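Local coordinates for protein tartrate dehydrogenase/decarboxylase (Pseudomonas putida, PDB 3FLK) that oxidises tartrate to oxaloglycolate with NAD, and also converts meso-tartrate to D-glycerate and D-malate to pyruvate, using a divalent metal ion, at residues V27-A38 with R318-M326; W91-R99 with R134-S143. The protein carries 1 engineered substitution. All coordinates share one frame; numbering follows the deposited sequence.

Interaction 1 packs helix 17-35 against helix 317-336. Interaction 2 lies between these two in sequence: 91-99 includes the start of helix 94-100. Its other segment, 134-143, runs out of strand 129-135. The centres of the two contacts are about 31 Å apart, on opposite sides of the centre of the chain, and their nearest atoms are about 16 Å apart. Strand 129-135 belongs to the ten-stranded mixed sheet, as does strand 39-43, which follows helix 17-35. Interaction 1 thus joins two helices far apart in the sequence, away from the oxalate and dinucleotide pockets. Interaction 2 sits at the ligand site and holds residues of both pockets.

Interaction 1 of 2, residues V27-A38 with R318-M326; sequences VLEAAALKHGLA and RYQRAHDDM. With SO4 (sulfate ion), chain J.
The ring of His-35 reaches Asp-325 with CG anti to its own carbonyl carbon (chi1 -64°). NE2 of His-35 donates to OD2 of Asp-325 at 2.7 Å. The acceptor lies close to the ring plane, but the nitrogen meets the carboxylate from above its plane, and the bond is bent (137°). The His-35 ring is a knob between Arg-318, Arg-321, Ala-322 and Asp-325. One ring face lies against the backbone at Arg-321 and Ala-322. Lys-34 passes its CE 3.4 Å from OD2 of Asp-325, but its NZ is hydrogen-bonded to the carbonyls of Leu-360 and Leu-363.

These are two helices of the isocitrate/isopropylmalate dehydrogenase fold. The axes of 27-35 and 318-326 come within 9.7 Å, their directions 132° apart. Near the middle, the small Ala-31 and Ala-322 meet, CB to CB 4.3 Å. Farther along, the selenium of Met-326, a selenomethionine, lies 4.0 Å from CB of Ala-31. The bend at its chi3 turns CE to touch both CG1 of Val-27 and CD2 of Leu-28. Leu-360 of helix 349-361 packs on Val-27 and Met-326.

Beyond His-35 the chain turns at Gly-36, which has positive phi. Leu-37 then sets CD2 over the centre of the Tyr-319 ring, a CH-pi contact of 3.6 Å to the centroid. Its CD1 touches CB of Ala-322. Arg-318 brings NH1 to the carbonyl O of His-35 at 2.8 Å. That oxygen lies in the guanidinium plane, while NH1 stands above the carbonyl plane.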
loop_
_atom_site.group_PDB
_atom_site.type_symbol
_atom_site.label_atom_id
_atom_site.label_comp_id
_atom_site.label_asym_id
_atom_site.label_seq_id
_atom_site.Cartn_x
_atom_site.Cartn_y
_atom_site.Cartn_z
ATOM N N VAL A 27 -4.289 -2.126 -32.982
ATOM C CA VAL A 27 -5.716 -2.169 -32.652
ATOM C C VAL A 27 -6.404 -0.823 -32.910
ATOM O O VAL A 27 -7.554 -0.785 -33.364
ATOM C CB VAL A 27 -5.958 -2.635 -31.190
ATOM C CG1 VAL A 27 -7.452 -2.694 -30.873
ATOM C CG2 VAL A 27 -5.313 -3.997 -30.944
ATOM N N LEU A 28 -5.698 0.272 -32.621
ATOM C CA LEU A 28 -6.211 1.620 -32.890
ATOM C C LEU A 28 -6.424 1.864 -34.384
ATOM O O LEU A 28 -7.421 2.471 -34.780
ATOM C CB LEU A 28 -5.280 2.692 -32.316
ATOM C CG LEU A 28 -5.257 2.920 -30.801
ATOM C CD1 LEU A 28 -4.108 3.840 -30.435
ATOM C CD2 LEU A 28 -6.571 3.494 -30.303
ATOM N N GLU A 29 -5.483 1.392 -35.201
ATOM C CA GLU A 29 -5.589 1.512 -36.658
ATOM C C GLU A 29 -6.741 0.670 -37.212
ATOM O O GLU A 29 -7.409 1.079 -38.160
ATOM C CB GLU A 29 -4.259 1.160 -37.338
ATOM C CG GLU A 29 -3.206 2.271 -37.233
ATOM C CD GLU A 29 -1.824 1.863 -37.735
ATOM O OE1 GLU A 29 -1.500 0.653 -37.737
ATOM O OE2 GLU A 29 -1.049 2.764 -38.119
ATOM N N ALA A 30 -6.978 -0.493 -36.608
ATOM C CA ALA A 30 -8.126 -1.332 -36.951
ATOM C C ALA A 30 -9.441 -0.663 -36.544
ATOM O O ALA A 30 -10.434 -0.737 -37.271
ATOM C CB ALA A 30 -8.000 -2.704 -36.308
ATOM N N ALA A 31 -9.436 -0.011 -35.382
ATOM C CA ALA A 31 -10.589 0.753 -34.910
ATOM C C ALA A 31 -10.850 1.969 -35.797
ATOM O O ALA A 31 -12.003 2.300 -36.076
ATOM C CB ALA A 31 -10.395 1.179 -33.459
ATOM N N ALA A 32 -9.775 2.624 -36.236
ATOM C CA ALA A 32 -9.870 3.802 -37.101
ATOM C C ALA A 32 -10.500 3.455 -38.447
ATOM O O ALA A 32 -11.378 4.172 -38.933
ATOM C CB ALA A 32 -8.503 4.438 -37.296
ATOM N N LEU A 33 -10.049 2.348 -39.035
ATOM C CA LEU A 33 -10.582 1.849 -40.300
ATOM C C LEU A 33 -12.075 1.522 -40.195
ATOM O O LEU A 33 -12.863 1.918 -41.052
ATOM C CB LEU A 33 -9.793 0.615 -40.757
ATOM C CG LEU A 33 -10.197 -0.077 -42.066
ATOM C CD1 LEU A 33 -9.816 0.761 -43.286
ATOM C CD2 LEU A 33 -9.572 -1.463 -42.149
ATOM N N LYS A 34 -12.445 0.810 -39.132
ATOM C CA LYS A 34 -13.816 0.347 -38.912
ATOM C C LYS A 34 -14.824 1.485 -38.731
ATOM O O LYS A 34 -15.944 1.409 -39.236
ATOM C CB LYS A 34 -13.862 -0.584 -37.696
ATOM C CG LYS A 34 -15.157 -1.357 -37.534
ATOM C CD LYS A 34 -15.191 -2.087 -36.204
ATOM C CE LYS A 34 -16.420 -2.972 -36.082
ATOM N NZ LYS A 34 -16.301 -4.192 -36.921
ATOM N N HIS A 35 -14.425 2.527 -38.006
ATOM C CA HIS A 35 -15.342 3.616 -37.660
ATOM C C HIS A 35 -15.050 4.925 -38.397
ATOM O O HIS A 35 -15.679 5.949 -38.127
ATOM C CB HIS A 35 -15.370 3.825 -36.142
ATOM C CG HIS A 35 -15.910 2.651 -35.390
ATOM N ND1 HIS A 35 -17.260 2.456 -35.186
ATOM C CD2 HIS A 35 -15.287 1.597 -34.812
ATOM C CE1 HIS A 35 -17.443 1.338 -34.505
ATOM N NE2 HIS A 35 -16.262 0.797 -34.267
ATOM N N GLY A 36 -14.105 4.876 -39.333
ATOM C CA GLY A 36 -13.774 6.028 -40.171
ATOM C C GLY A 36 -13.100 7.170 -39.434
ATOM O O GLY A 36 -13.297 8.338 -39.777
ATOM N N LEU A 37 -12.304 6.835 -38.421
ATOM C CA LEU A 37 -11.569 7.840 -37.657
ATOM C C LEU A 37 -10.322 8.262 -38.418
ATOM O O LEU A 37 -9.699 7.450 -39.107
ATOM C CB LEU A 37 -11.163 7.304 -36.277
ATOM C CG LEU A 37 -12.128 6.459 -35.440
ATOM C CD1 LEU A 37 -11.419 5.940 -34.199
ATOM C CD2 LEU A 37 -13.388 7.225 -35.058
ATOM N N ALA A 38 -9.960 9.534 -38.289
ATOM C CA ALA A 38 -8.721 10.029 -38.870
ATOM C C ALA A 38 -7.676 10.203 -37.774
ATOM O O ALA A 38 -7.753 11.134 -36.966
ATOM C CB ALA A 38 -8.958 11.330 -39.623
ATOM N N ARG A 318 -18.604 8.326 -33.361
ATOM C CA ARG A 318 -17.689 7.366 -33.986
ATOM C C ARG A 318 -16.581 6.927 -33.024
ATOM O O ARG A 318 -16.233 5.745 -32.960
ATOM C CB ARG A 318 -17.067 7.962 -35.254
ATOM C CG ARG A 318 -18.054 8.248 -36.379
ATOM C CD ARG A 318 -17.363 8.943 -37.543
ATOM N NE ARG A 318 -18.254 9.112 -38.690
ATOM C CZ ARG A 318 -18.349 8.256 -39.706
ATOM N NH1 ARG A 318 -17.607 7.155 -39.733
ATOM N NH2 ARG A 318 -19.191 8.501 -40.703
ATOM N N TYR A 319 -16.041 7.889 -32.278
ATOM C CA TYR A 319 -14.965 7.633 -31.323
ATOM C C TYR A 319 -15.439 6.850 -30.103
ATOM O O TYR A 319 -14.704 6.008 -29.578
ATOM C CB TYR A 319 -14.291 8.943 -30.910
ATOM C CG TYR A 319 -13.378 9.498 -31.978
ATOM C CD1 TYR A 319 -12.010 9.244 -31.947
ATOM C CD2 TYR A 319 -13.884 10.264 -33.033
ATOM C CE1 TYR A 319 -11.162 9.741 -32.931
ATOM C CE2 TYR A 319 -13.045 10.766 -34.024
ATOM C CZ TYR A 319 -11.685 10.497 -33.966
ATOM O OH TYR A 319 -10.845 10.989 -34.938
ATOM N N GLN A 320 -16.667 7.120 -29.666
ATOM C CA GLN A 320 -17.269 6.390 -28.551
ATOM C C GLN A 320 -17.518 4.926 -28.915
ATOM O O GLN A 320 -17.281 4.031 -28.099
ATOM C CB GLN A 320 -18.567 7.057 -28.089
ATOM C CG GLN A 320 -19.132 6.489 -26.787
ATOM C CD GLN A 320 -18.162 6.609 -25.619
ATOM O OE1 GLN A 320 -17.681 7.700 -25.303
ATOM N NE2 GLN A 320 -17.869 5.484 -24.974
ATOM N N ARG A 321 -17.990 4.694 -30.138
ATOM C CA ARG A 321 -18.220 3.341 -30.640
ATOM C C ARG A 321 -16.907 2.587 -30.827
ATOM O O ARG A 321 -16.849 1.379 -30.604
ATOM C CB ARG A 321 -19.003 3.366 -31.955
ATOM C CG ARG A 321 -20.475 3.716 -31.799
ATOM C CD ARG A 321 -21.259 3.401 -33.072
ATOM N NE ARG A 321 -20.903 4.286 -34.182
ATOM C CZ ARG A 321 -21.561 5.396 -34.506
ATOM N NH1 ARG A 321 -22.628 5.772 -33.809
ATOM N NH2 ARG A 321 -21.156 6.130 -35.533
ATOM N N ALA A 322 -15.865 3.306 -31.242
ATOM C CA ALA A 322 -14.526 2.733 -31.378
ATOM C C ALA A 322 -13.993 2.266 -30.022
ATOM O O ALA A 322 -13.459 1.161 -29.916
ATOM C CB ALA A 322 -13.574 3.728 -32.018
ATOM N N HIS A 323 -14.160 3.105 -28.996
ATOM C CA HIS A 323 -13.829 2.735 -27.618
ATOM C C HIS A 323 -14.574 1.471 -27.196
ATOM O O HIS A 323 -13.964 0.517 -26.710
ATOM C CB HIS A 323 -14.152 3.875 -26.640
ATOM C CG HIS A 323 -14.169 3.448 -25.204
ATOM N ND1 HIS A 323 -15.295 2.943 -24.590
ATOM C CD2 HIS A 323 -13.192 3.434 -24.266
ATOM C CE1 HIS A 323 -15.012 2.640 -23.335
ATOM N NE2 HIS A 323 -13.743 2.930 -23.113
ATOM N N ASP A 324 -15.893 1.480 -27.391
ATOM C CA ASP A 324 -16.760 0.373 -26.989
ATOM C C ASP A 324 -16.413 -0.934 -27.703
ATOM O O ASP A 324 -16.442 -2.000 -27.091
ATOM C CB ASP A 324 -18.237 0.732 -27.215
ATOM C CG ASP A 324 -18.704 1.909 -26.358
ATOM O OD1 ASP A 324 -17.888 2.497 -25.608
ATOM O OD2 ASP A 324 -19.903 2.256 -26.446
ATOM N N ASP A 325 -16.083 -0.846 -28.991
ATOM C CA ASP A 325 -15.692 -2.020 -29.776
ATOM C C ASP A 325 -14.349 -2.590 -29.332
ATOM O O ASP A 325 -14.145 -3.804 -29.364
ATOM C CB ASP A 325 -15.657 -1.695 -31.273
ATOM C CG ASP A 325 -17.039 -1.719 -31.913
ATOM O OD1 ASP A 325 -18.035 -1.990 -31.206
ATOM O OD2 ASP A 325 -17.126 -1.469 -33.131
HETATM N N MSE A 326 -13.440 -1.710 -28.919
HETATM C CA MSE A 326 -12.137 -2.128 -28.404
HETATM C C MSE A 326 -12.272 -2.886 -27.087
HETATM O O MSE A 326 -11.616 -3.907 -26.887
HETATM C CB MSE A 326 -11.197 -0.931 -28.266
HETATM C CG MSE A 326 -10.700 -0.422 -29.607
HETATM SE SE MSE A 326 -9.578 1.154 -29.516
HETATM C CE MSE A 326 -8.001 0.348 -28.694
HETATM S S SO4 J . -13.905 1.706 -19.721
HETATM O O1 SO4 J . -13.393 1.825 -18.359
HETATM O O2 SO4 J . -14.867 2.775 -19.975
HETATM O O3 SO4 J . -12.808 1.812 -20.678
HETATM O O4 SO4 J . -14.570 0.414 -19.872
#

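Interaction 2 of 2, residues W91-R99 with R134-S143; sequences WGSLLKFRR and RENTEGEYSS. With OXL (oxalate ion), chain G; NAI (1,4-dihydronicotinamide adenine dinucleotide), chain F.
The oxalate pocket of this isocitrate/isopropylmalate dehydrogenase fold is lined by Arg-98, on helix 94-100, and Arg-134, at the end of strand 129-135. Three hydrogen bonds grip O2 of the oxalate. Arg-98 gives it NH1 and NH2, and Arg-134 gives it NH1 at 2.9 Å, nearly straight (170°). NE of Arg-134 is hydrogen-bonded to O of Asn-245. The two guanidinium planes stand 79° apart, and each meets O2 at its edge. Glu-281 makes a salt bridge with NH2 of Arg-98. Asn-136 crosses the Arg-98 chain at about a right angle, its ND2 3.4 Å from CG of Arg-98, while Asn-269 binds both NE of Arg-98 and ND2 of Asn-136.

Arg-99 extends from CG to NE and gives NH2 to the carbonyl O of Tyr-141 at 2.6 Å. Carbonyl O of Thr-137 lies over its guanidinium face. A water joins its NE to O of Asn-136. A leucine in place of Arg-99 would probably leave the Tyr-141 carbonyl without this donor and break the water bridge.

Trp-91 is sandwiched: CD2 of Leu-95 lies over one face, and CB of Ser-143 makes a CH-pi contact over the opposite face, 4.1 Å from the centroid of the six-membered ring.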
loop_
_atom_site.group_PDB
_atom_site.type_symbol
_atom_site.label_atom_id
_atom_site.label_comp_id
_atom_site.label_asym_id
_atom_site.label_seq_id
_atom_site.Cartn_x
_atom_site.Cartn_y
_atom_site.Cartn_z
ATOM N N TRP A 91 11.765 11.153 -13.420
ATOM C CA TRP A 91 11.697 12.603 -13.239
ATOM C C TRP A 91 12.146 13.379 -14.472
ATOM O O TRP A 91 11.729 14.519 -14.678
ATOM C CB TRP A 91 12.495 13.036 -12.005
ATOM C CG TRP A 91 11.773 12.755 -10.728
ATOM C CD1 TRP A 91 11.800 11.595 -10.007
ATOM C CD2 TRP A 91 10.902 13.646 -10.025
ATOM N NE1 TRP A 91 10.996 11.711 -8.893
ATOM C CE2 TRP A 91 10.438 12.962 -8.880
ATOM C CE3 TRP A 91 10.467 14.959 -10.251
ATOM C CZ2 TRP A 91 9.557 13.544 -7.966
ATOM C CZ3 TRP A 91 9.594 15.537 -9.340
ATOM C CH2 TRP A 91 9.150 14.831 -8.211
ATOM N N GLY A 92 12.982 12.753 -15.296
ATOM C CA GLY A 92 13.466 13.378 -16.521
ATOM C C GLY A 92 12.548 13.214 -17.718
ATOM O O GLY A 92 12.811 13.780 -18.781
ATOM N N SER A 93 11.471 12.444 -17.554
ATOM C CA SER A 93 10.559 12.171 -18.663
ATOM C C SER A 93 9.074 12.235 -18.282
ATOM O O SER A 93 8.441 13.280 -18.441
ATOM C CB SER A 93 10.908 10.832 -19.333
ATOM O OG SER A 93 10.781 9.754 -18.422
ATOM N N LEU A 94 8.525 11.126 -17.783
ATOM C CA LEU A 94 7.083 11.007 -17.537
ATOM C C LEU A 94 6.546 12.026 -16.529
ATOM O O LEU A 94 5.475 12.598 -16.734
ATOM C CB LEU A 94 6.712 9.578 -17.111
ATOM C CG LEU A 94 5.258 9.273 -16.716
ATOM C CD1 LEU A 94 4.258 9.545 -17.845
ATOM C CD2 LEU A 94 5.145 7.844 -16.243
ATOM N N LEU A 95 7.292 12.251 -15.451
ATOM C CA LEU A 95 6.873 13.213 -14.432
ATOM C C LEU A 95 6.866 14.653 -14.951
ATOM O O LEU A 95 6.051 15.465 -14.510
ATOM C CB LEU A 95 7.702 13.059 -13.152
ATOM C CG LEU A 95 7.090 12.233 -12.006
ATOM C CD1 LEU A 95 6.264 11.032 -12.464
ATOM C CD2 LEU A 95 8.149 11.787 -11.017
ATOM N N LYS A 96 7.753 14.956 -15.900
ATOM C CA LYS A 96 7.722 16.242 -16.602
ATOM C C LYS A 96 6.470 16.391 -17.473
ATOM O O LYS A 96 5.865 17.464 -17.502
ATOM C CB LYS A 96 8.992 16.456 -17.432
ATOM C CG LYS A 96 10.206 16.863 -16.607
ATOM C CD LYS A 96 11.392 17.240 -17.490
ATOM C CE LYS A 96 12.560 17.730 -16.647
ATOM N NZ LYS A 96 13.780 17.988 -17.461
ATOM N N PHE A 97 6.089 15.323 -18.177
ATOM C CA PHE A 97 4.833 15.298 -18.935
ATOM C C PHE A 97 3.645 15.591 -18.019
ATOM O O PHE A 97 2.829 16.463 -18.308
ATOM C CB PHE A 97 4.591 13.936 -19.606
ATOM C CG PHE A 97 5.569 13.583 -20.699
ATOM C CD1 PHE A 97 6.221 14.564 -21.435
ATOM C CD2 PHE A 97 5.800 12.248 -21.019
ATOM C CE1 PHE A 97 7.110 14.219 -22.453
ATOM C CE2 PHE A 97 6.683 11.893 -22.036
ATOM C CZ PHE A 97 7.336 12.880 -22.755
ATOM N N ARG A 98 3.557 14.847 -16.918
ATOM C CA ARG A 98 2.429 14.945 -15.994
ATOM C C ARG A 98 2.295 16.333 -15.374
ATOM O O ARG A 98 1.190 16.863 -15.259
ATOM C CB ARG A 98 2.541 13.888 -14.893
ATOM C CG ARG A 98 2.281 12.462 -15.361
ATOM C CD ARG A 98 2.527 11.470 -14.240
ATOM N NE ARG A 98 2.117 10.113 -14.596
ATOM C CZ ARG A 98 2.428 9.025 -13.894
ATOM N NH1 ARG A 98 3.160 9.124 -12.790
ATOM N NH2 ARG A 98 2.011 7.830 -14.298
ATOM N N ARG A 99 3.425 16.922 -14.995
ATOM C CA ARG A 99 3.415 18.183 -14.248
ATOM C C ARG A 99 3.374 19.418 -15.140
ATOM O O ARG A 99 2.591 20.337 -14.891
ATOM C CB ARG A 99 4.572 18.223 -13.244
ATOM C CG ARG A 99 4.421 17.128 -12.201
ATOM C CD ARG A 99 5.494 17.113 -11.133
ATOM N NE ARG A 99 5.157 16.093 -10.141
ATOM C CZ ARG A 99 5.560 16.084 -8.874
ATOM N NH1 ARG A 99 6.345 17.043 -8.400
ATOM N NH2 ARG A 99 5.166 15.103 -8.076
ATOM N N ARG A 134 -6.434 9.302 -9.092
ATOM C CA ARG A 134 -5.164 9.584 -8.430
ATOM C C ARG A 134 -4.679 11.000 -8.730
ATOM O O ARG A 134 -4.595 11.402 -9.894
ATOM C CB ARG A 134 -4.120 8.544 -8.864
ATOM C CG ARG A 134 -2.683 8.833 -8.443
ATOM C CD ARG A 134 -1.714 8.010 -9.276
ATOM N NE ARG A 134 -0.319 8.257 -8.916
ATOM C CZ ARG A 134 0.726 7.833 -9.620
ATOM N NH1 ARG A 134 0.546 7.138 -10.736
ATOM N NH2 ARG A 134 1.958 8.106 -9.208
ATOM N N GLU A 135 -4.360 11.751 -7.676
ATOM C CA GLU A 135 -3.757 13.074 -7.825
ATOM C C GLU A 135 -2.381 12.911 -8.469
ATOM O O GLU A 135 -1.582 12.081 -8.037
ATOM C CB GLU A 135 -3.651 13.787 -6.473
ATOM C CG GLU A 135 -3.541 15.315 -6.578
ATOM C CD GLU A 135 -2.239 15.778 -7.223
ATOM O OE1 GLU A 135 -1.162 15.280 -6.823
ATOM O OE2 GLU A 135 -2.293 16.628 -8.139
ATOM N N ASN A 136 -2.110 13.719 -9.489
ATOM C CA ASN A 136 -1.009 13.444 -10.407
ATOM C C ASN A 136 0.075 14.532 -10.516
ATOM O O ASN A 136 0.987 14.410 -11.340
ATOM C CB ASN A 136 -1.603 13.153 -11.793
ATOM C CG ASN A 136 -0.801 12.142 -12.588
ATOM O OD1 ASN A 136 -0.213 11.211 -12.035
ATOM N ND2 ASN A 136 -0.801 12.308 -13.905
ATOM N N THR A 137 -0.015 15.586 -9.698
ATOM C CA THR A 137 0.906 16.737 -9.835
ATOM C C THR A 137 1.633 17.193 -8.560
ATOM O O THR A 137 2.540 18.028 -8.633
ATOM C CB THR A 137 0.208 17.985 -10.449
ATOM O OG1 THR A 137 -0.889 18.384 -9.619
ATOM C CG2 THR A 137 -0.281 17.712 -11.872
ATOM N N GLU A 138 1.232 16.672 -7.403
ATOM C CA GLU A 138 1.824 17.093 -6.128
ATOM C C GLU A 138 1.889 15.933 -5.132
ATOM O O GLU A 138 1.939 14.768 -5.534
ATOM C CB GLU A 138 1.079 18.320 -5.549
ATOM C CG GLU A 138 -0.434 18.136 -5.347
ATOM C CD GLU A 138 -1.128 19.364 -4.752
ATOM O OE1 GLU A 138 -1.889 19.198 -3.775
ATOM O OE2 GLU A 138 -0.924 20.490 -5.259
ATOM N N GLY A 139 1.910 16.249 -3.841
ATOM C CA GLY A 139 1.849 15.227 -2.805
ATOM C C GLY A 139 3.188 14.647 -2.398
ATOM O O GLY A 139 4.170 15.376 -2.241
ATOM N N GLU A 140 3.216 13.326 -2.232
ATOM C CA GLU A 140 4.374 12.614 -1.685
ATOM C C GLU A 140 5.517 12.453 -2.683
ATOM O O GLU A 140 6.674 12.322 -2.286
ATOM C CB GLU A 140 3.962 11.235 -1.150
ATOM C CG GLU A 140 2.775 11.243 -0.186
ATOM C CD GLU A 140 1.424 11.055 -0.879
ATOM O OE1 GLU A 140 1.286 11.413 -2.073
ATOM O OE2 GLU A 140 0.497 10.540 -0.217
ATOM N N TYR A 141 5.193 12.445 -3.975
ATOM C CA TYR A 141 6.221 12.324 -5.000
ATOM C C TYR A 141 6.898 13.662 -5.216
ATOM O O TYR A 141 6.315 14.605 -5.754
ATOM C CB TYR A 141 5.665 11.728 -6.294
ATOM C CG TYR A 141 5.355 10.249 -6.178
ATOM C CD1 TYR A 141 5.822 9.500 -5.093
ATOM C CD2 TYR A 141 4.628 9.591 -7.165
ATOM C CE1 TYR A 141 5.549 8.140 -4.985
ATOM C CE2 TYR A 141 4.350 8.230 -7.066
ATOM C CZ TYR A 141 4.811 7.514 -5.977
ATOM O OH TYR A 141 4.542 6.168 -5.879
ATOM N N SER A 142 8.145 13.727 -4.770
ATOM C CA SER A 142 8.834 14.990 -4.606
ATOM C C SER A 142 10.329 14.845 -4.845
ATOM O O SER A 142 10.912 13.784 -4.607
ATOM C CB SER A 142 8.578 15.515 -3.192
ATOM O OG SER A 142 9.415 16.611 -2.881
ATOM N N SER A 143 10.934 15.922 -5.331
ATOM C CA SER A 143 12.382 16.028 -5.430
ATOM C C SER A 143 12.866 17.194 -4.560
ATOM O O SER A 143 13.956 17.736 -4.764
ATOM C CB SER A 143 12.804 16.205 -6.889
ATOM O OG SER A 143 12.200 17.356 -7.450
HETATM C C1 OXL G . 4.451 4.633 -10.913
HETATM C C2 OXL G . 3.145 4.957 -11.494
HETATM O O1 OXL G . 4.618 3.501 -10.397
HETATM O O2 OXL G . 2.954 6.087 -11.995
HETATM O O3 OXL G . 5.361 5.492 -10.931
HETATM O O4 OXL G . 2.245 4.085 -11.467
HETATM P PA NAI F . 6.909 -3.167 -13.667
HETATM O O1A NAI F . 5.482 -2.793 -13.800
HETATM O O2A NAI F . 7.690 -2.819 -14.867
HETATM O O5B NAI F . 7.015 -4.744 -13.413
HETATM C C5B NAI F . 6.537 -5.363 -12.239
HETATM C C4B NAI F . 6.264 -6.840 -12.499
HETATM O O4B NAI F . 5.098 -6.979 -13.289
HETATM C C3B NAI F . 7.403 -7.512 -13.253
HETATM O O3B NAI F . 7.599 -8.796 -12.710
HETATM C C2B NAI F . 6.895 -7.598 -14.678
HETATM O O2B NAI F . 7.385 -8.734 -15.354
HETATM C C1B NAI F . 5.385 -7.631 -14.516
HETATM N N9A NAI F . 4.712 -6.948 -15.634
HETATM C C8A NAI F . 4.627 -5.595 -15.847
HETATM N N7A NAI F . 3.925 -5.390 -16.982
HETATM C C5A NAI F . 3.562 -6.580 -17.496
HETATM C C6A NAI F . 2.840 -6.934 -18.633
HETATM N N6A NAI F . 2.354 -5.997 -19.442
HETATM N N1A NAI F . 2.625 -8.270 -18.905
HETATM C C2A NAI F . 3.118 -9.246 -18.065
HETATM N N3A NAI F . 3.828 -8.881 -16.937
HETATM C C4A NAI F . 4.051 -7.573 -16.660
HETATM O O3 NAI F . 7.457 -2.437 -12.330
HETATM P PN NAI F . 8.908 -2.579 -11.637
HETATM O O1N NAI F . 9.504 -3.903 -11.914
HETATM O O2N NAI F . 8.718 -2.191 -10.220
HETATM O O5D NAI F . 9.771 -1.435 -12.353
HETATM C C5D NAI F . 10.490 -1.668 -13.547
HETATM C C4D NAI F . 10.898 -0.337 -14.178
HETATM O O4D NAI F . 9.756 0.329 -14.682
HETATM C C3D NAI F . 11.557 0.626 -13.200
HETATM O O3D NAI F . 12.595 1.280 -13.888
HETATM C C2D NAI F . 10.461 1.619 -12.854
HETATM O O2D NAI F . 10.970 2.889 -12.524
HETATM C C1D NAI F . 9.663 1.642 -14.150
HETATM N N1N NAI F . 8.244 2.026 -14.023
HETATM C C2N NAI F . 7.775 2.978 -14.885
HETATM C C3N NAI F . 6.444 3.376 -14.846
HETATM C C7N NAI F . 5.901 4.213 -15.969
HETATM O O7N NAI F . 6.720 4.501 -17.082
HETATM N N7N NAI F . 4.653 4.673 -15.895
HETATM C C4N NAI F . 5.587 2.788 -13.916
HETATM C C5N NAI F . 6.068 1.813 -13.042
HETATM C C6N NAI F . 7.409 1.433 -13.106
HETATM O O HOH W 1 3.414 13.821 -10.517
#